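Local coordinates for protein probable oxidoreductase (Pseudomonas aeruginosa, PDB 4B7X) that probably catalyses NADP(H)-dependent oxidation or reduction of a still undefined substrate, as a member of the medium-chain dehydrogenase/reductase family, at residues I7-Q12 with F26-T31. Residues are numbered along the deposited sequence; the frame is centred on the assembly and turned at random.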
ATOM      1  N   ILE H   7     -34.578 -32.446  12.960  1.00 55.95           N
ATOM      2  CA  ILE H   7     -33.964 -32.151  11.662  1.00 56.96           C
ATOM      3  C   ILE H   7     -33.120 -30.872  11.707  1.00 56.69           C
ATOM      4  O   ILE H   7     -33.501 -29.858  12.313  1.00 54.29           O
ATOM      5  CB  ILE H   7     -34.995 -32.140  10.492  1.00 56.46           C
ATOM      6  CG1 ILE H   7     -34.869 -33.404   9.636  1.00 56.81           C
ATOM      7  CG2 ILE H   7     -34.782 -30.959   9.554  1.00 58.73           C
ATOM      8  CD1 ILE H   7     -35.244 -34.685  10.339  1.00 55.60           C
ATOM      9  N   ASN H   8     -31.953 -30.958  11.077  1.00 55.25           N
ATOM     10  CA  ASN H   8     -31.074 -29.823  10.925  1.00 51.63           C
ATOM     11  C   ASN H   8     -31.032 -29.420   9.453  1.00 51.01           C
ATOM     12  O   ASN H   8     -30.448 -30.104   8.609  1.00 49.72           O
ATOM     13  CB  ASN H   8     -29.683 -30.139  11.499  1.00 52.25           C
ATOM     14  CG  ASN H   8     -28.691 -28.992  11.332  1.00 51.15           C
ATOM     15  OD1 ASN H   8     -29.045 -27.808  11.406  1.00 47.35           O
ATOM     16  ND2 ASN H   8     -27.432 -29.349  11.106  1.00 47.40           N
ATOM     17  N   ARG H   9     -31.699 -28.314   9.146  1.00 49.03           N
ATOM     18  CA  ARG H   9     -31.676 -27.767   7.795  1.00 51.78           C
ATOM     19  C   ARG H   9     -30.337 -27.074   7.541  1.00 49.54           C
ATOM     20  O   ARG H   9     -29.800 -26.402   8.420  1.00 48.42           O
ATOM     21  CB  ARG H   9     -32.821 -26.779   7.588  1.00 50.47           C
ATOM     22  CG  ARG H   9     -34.213 -27.358   7.797  1.00 49.21           C
ATOM     23  CD  ARG H   9     -35.258 -26.253   7.730  1.00 47.69           C
ATOM     24  NE  ARG H   9     -35.048 -25.243   8.769  1.00 46.80           N
ATOM     25  CZ  ARG H   9     -35.571 -24.019   8.752  1.00 47.07           C
ATOM     26  NH1 ARG H   9     -36.350 -23.635   7.748  1.00 46.13           N
ATOM     27  NH2 ARG H   9     -35.317 -23.175   9.746  1.00 45.52           N
ATOM     28  N   GLN H  10     -29.808 -27.244   6.332  1.00 51.40           N
ATOM     29  CA  GLN H  10     -28.517 -26.669   5.975  1.00 51.42           C
ATOM     30  C   GLN H  10     -28.413 -26.324   4.501  1.00 52.19           C
ATOM     31  O   GLN H  10     -28.832 -27.096   3.635  1.00 52.33           O
ATOM     32  CB  GLN H  10     -27.368 -27.601   6.390  1.00 51.58           C
ATOM     33  CG  GLN H  10     -27.481 -29.034   5.884  1.00 50.74           C
ATOM     34  CD  GLN H  10     -26.431 -29.948   6.478  1.00 47.13           C
ATOM     35  OE1 GLN H  10     -26.185 -29.930   7.679  1.00 47.87           O
ATOM     36  NE2 GLN H  10     -25.799 -30.751   5.631  1.00 48.74           N
ATOM     37  N   TYR H  11     -27.858 -25.149   4.219  1.00 51.85           N
ATOM     38  CA  TYR H  11     -27.496 -24.817   2.850  1.00 50.63           C
ATOM     39  C   TYR H  11     -26.089 -25.319   2.580  1.00 52.67           C
ATOM     40  O   TYR H  11     -25.154 -25.020   3.326  1.00 55.17           O
ATOM     41  CB  TYR H  11     -27.613 -23.316   2.581  1.00 49.36           C
ATOM     42  CG  TYR H  11     -28.981 -22.872   2.088  1.00 45.52           C
ATOM     43  CD1 TYR H  11     -29.437 -23.242   0.826  1.00 45.10           C
ATOM     44  CD2 TYR H  11     -29.806 -22.064   2.875  1.00 45.14           C
ATOM     45  CE1 TYR H  11     -30.681 -22.837   0.367  1.00 44.83           C
ATOM     46  CE2 TYR H  11     -31.055 -21.657   2.426  1.00 42.46           C
ATOM     47  CZ  TYR H  11     -31.485 -22.050   1.171  1.00 43.66           C
ATOM     48  OH  TYR H  11     -32.714 -21.652   0.699  1.00 41.40           O
ATOM     49  N   GLN H  12     -25.964 -26.116   1.526  1.00 56.10           N
ATOM     50  CA  GLN H  12     -24.694 -26.681   1.098  1.00 58.54           C
ATOM     51  C   GLN H  12     -24.202 -25.967  -0.148  1.00 61.75           C
ATOM     52  O   GLN H  12     -25.008 -25.495  -0.955  1.00 62.61           O
ATOM     53  CB  GLN H  12     -24.859 -28.167   0.767  1.00 57.55           C
ATOM     54  CG  GLN H  12     -24.886 -29.106   1.965  1.00 56.47           C
ATOM     55  CD  GLN H  12     -24.847 -30.579   1.567  1.00 56.19           C
ATOM     56  OE1 GLN H  12     -24.854 -30.924   0.382  1.00 55.76           O
ATOM     57  NE2 GLN H  12     -24.799 -31.456   2.564  1.00 52.74           N
ATOM     58  N   PHE H  26     -26.492 -22.977  -4.307  1.00 76.98           N
ATOM     59  CA  PHE H  26     -26.680 -23.705  -3.056  1.00 73.63           C
ATOM     60  C   PHE H  26     -27.663 -24.864  -3.177  1.00 72.38           C
ATOM     61  O   PHE H  26     -28.559 -24.854  -4.022  1.00 71.67           O
ATOM     62  CB  PHE H  26     -27.177 -22.763  -1.962  1.00 71.27           C
ATOM     63  CG  PHE H  26     -26.350 -21.530  -1.804  1.00 69.58           C
ATOM     64  CD1 PHE H  26     -25.106 -21.587  -1.190  1.00 69.02           C
ATOM     65  CD2 PHE H  26     -26.822 -20.307  -2.258  1.00 70.64           C
ATOM     66  CE1 PHE H  26     -24.344 -20.444  -1.036  1.00 69.78           C
ATOM     67  CE2 PHE H  26     -26.067 -19.158  -2.110  1.00 70.20           C
ATOM     68  CZ  PHE H  26     -24.830 -19.230  -1.495  1.00 69.73           C
ATOM     69  N   SER H  27     -27.486 -25.853  -2.308  1.00 71.29           N
ATOM     70  CA  SER H  27     -28.429 -26.953  -2.179  1.00 68.23           C
ATOM     71  C   SER H  27     -29.013 -26.971  -0.768  1.00 65.40           C
ATOM     72  O   SER H  27     -28.282 -27.104   0.221  1.00 60.44           O
ATOM     73  CB  SER H  27     -27.745 -28.281  -2.502  1.00 70.88           C
ATOM     74  OG  SER H  27     -28.601 -29.370  -2.209  1.00 77.92           O
ATOM     75  N   PHE H  28     -30.331 -26.816  -0.686  1.00 66.82           N
ATOM     76  CA  PHE H  28     -31.052 -26.879   0.585  1.00 65.83           C
ATOM     77  C   PHE H  28     -31.293 -28.347   0.960  1.00 64.71           C
ATOM     78  O   PHE H  28     -31.947 -29.081   0.222  1.00 66.91           O
ATOM     79  CB  PHE H  28     -32.366 -26.098   0.479  1.00 63.51           C
ATOM     80  CG  PHE H  28     -32.913 -25.635   1.801  1.00 65.58           C
ATOM     81  CD1 PHE H  28     -32.079 -25.073   2.764  1.00 64.80           C
ATOM     82  CD2 PHE H  28     -34.270 -25.740   2.076  1.00 65.92           C
ATOM     83  CE1 PHE H  28     -32.587 -24.645   3.981  1.00 66.28           C
ATOM     84  CE2 PHE H  28     -34.785 -25.310   3.291  1.00 67.52           C
ATOM     85  CZ  PHE H  28     -33.943 -24.763   4.246  1.00 66.49           C
ATOM     86  N   VAL H  29     -30.734 -28.766   2.094  1.00 64.63           N
ATOM     87  CA  VAL H  29     -30.714 -30.177   2.491  1.00 64.42           C
ATOM     88  C   VAL H  29     -31.182 -30.366   3.935  1.00 65.67           C
ATOM     89  O   VAL H  29     -30.963 -29.513   4.812  1.00 62.98           O
ATOM     90  CB  VAL H  29     -29.306 -30.804   2.298  1.00 69.44           C
ATOM     91  CG1 VAL H  29     -29.263 -32.263   2.748  1.00 69.16           C
ATOM     92  CG2 VAL H  29     -28.864 -30.704   0.844  1.00 70.23           C
ATOM     93  N   GLU H  30     -31.837 -31.499   4.170  1.00 68.95           N
ATOM     94  CA  GLU H  30     -32.302 -31.861   5.502  1.00 68.54           C
ATOM     95  C   GLU H  30     -31.603 -33.138   5.969  1.00 68.37           C
ATOM     96  O   GLU H  30     -31.916 -34.242   5.513  1.00 68.56           O
ATOM     97  CB  GLU H  30     -33.831 -31.992   5.508  1.00 70.61           C
ATOM     98  CG  GLU H  30     -34.556 -30.651   5.451  1.00 71.83           C
ATOM     99  CD  GLU H  30     -35.680 -30.605   4.424  1.00 75.25           C
ATOM    100  OE1 GLU H  30     -35.546 -31.224   3.342  1.00 74.91           O
ATOM    101  OE2 GLU H  30     -36.696 -29.926   4.691  1.00 73.10           O
ATOM    102  N   THR H  31     -30.631 -32.968   6.862  1.00 67.29           N
ATOM    103  CA  THR H  31     -29.898 -34.092   7.449  1.00 64.93           C
ATOM    104  C   THR H  31     -30.329 -34.283   8.900  1.00 62.96           C
ATOM    105  O   THR H  31     -30.789 -33.330   9.538  1.00 62.70           O
ATOM    106  CB  THR H  31     -28.367 -33.883   7.398  1.00 66.92           C
ATOM    107  OG1 THR H  31     -27.984 -32.815   8.272  1.00 62.90           O
ATOM    108  CG2 THR H  31     -27.904 -33.573   5.980  1.00 68.22           C
TER
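Segments 7-12 and 26-31 pair as a two-stranded antiparallel sheet in the N-terminal, GroES-like domain of a medium-chain dehydrogenase/reductase, their directions 159° apart. Hydrogen-bonded pairs N8-T31, Q10-V29 and Q12-S27 take turns with non-hydrogen-bonded R9-E30 and Y11-F28. The bonds tighten along the sheet: T31 N to N8 O is weak at 3.4 Å, whereas S27 N meets Q12 O at 2.8 Å. The same Q12 carbonyl receives a CA-H...O contact from F26 CA at 3.2 Å.

How cross-strand neighbours share a face is illustrated by Y11 and F28. F28 CD1 sits over the centre of the Y11 ring, 3.5 Å from Y11 CZ, yet the ring planes are inclined by 33°. Their non-hydrogen-bonded pairing brings them together, and with F28 CG roughly anti to the backbone N (chi1 -157°) the ring swings over Y11. Beyond it, F28 CZ touches R9 CD at 4.0 Å, and the aliphatic part of R9 runs alongside that of E30. The guanidinium is held by salt bridges to D104 and E314, while the Y11 hydroxyl hydrogen-bonds to the backbone O of E314; these three ties join strand 7-13 to the rest of the chain. On the other face V29 slants across Q12, and Q10 crosses T31 at about a right angle. Back on the Y11 face, at the F26 end, F26 CB packs against Y11 CD1 at 3.6 Å.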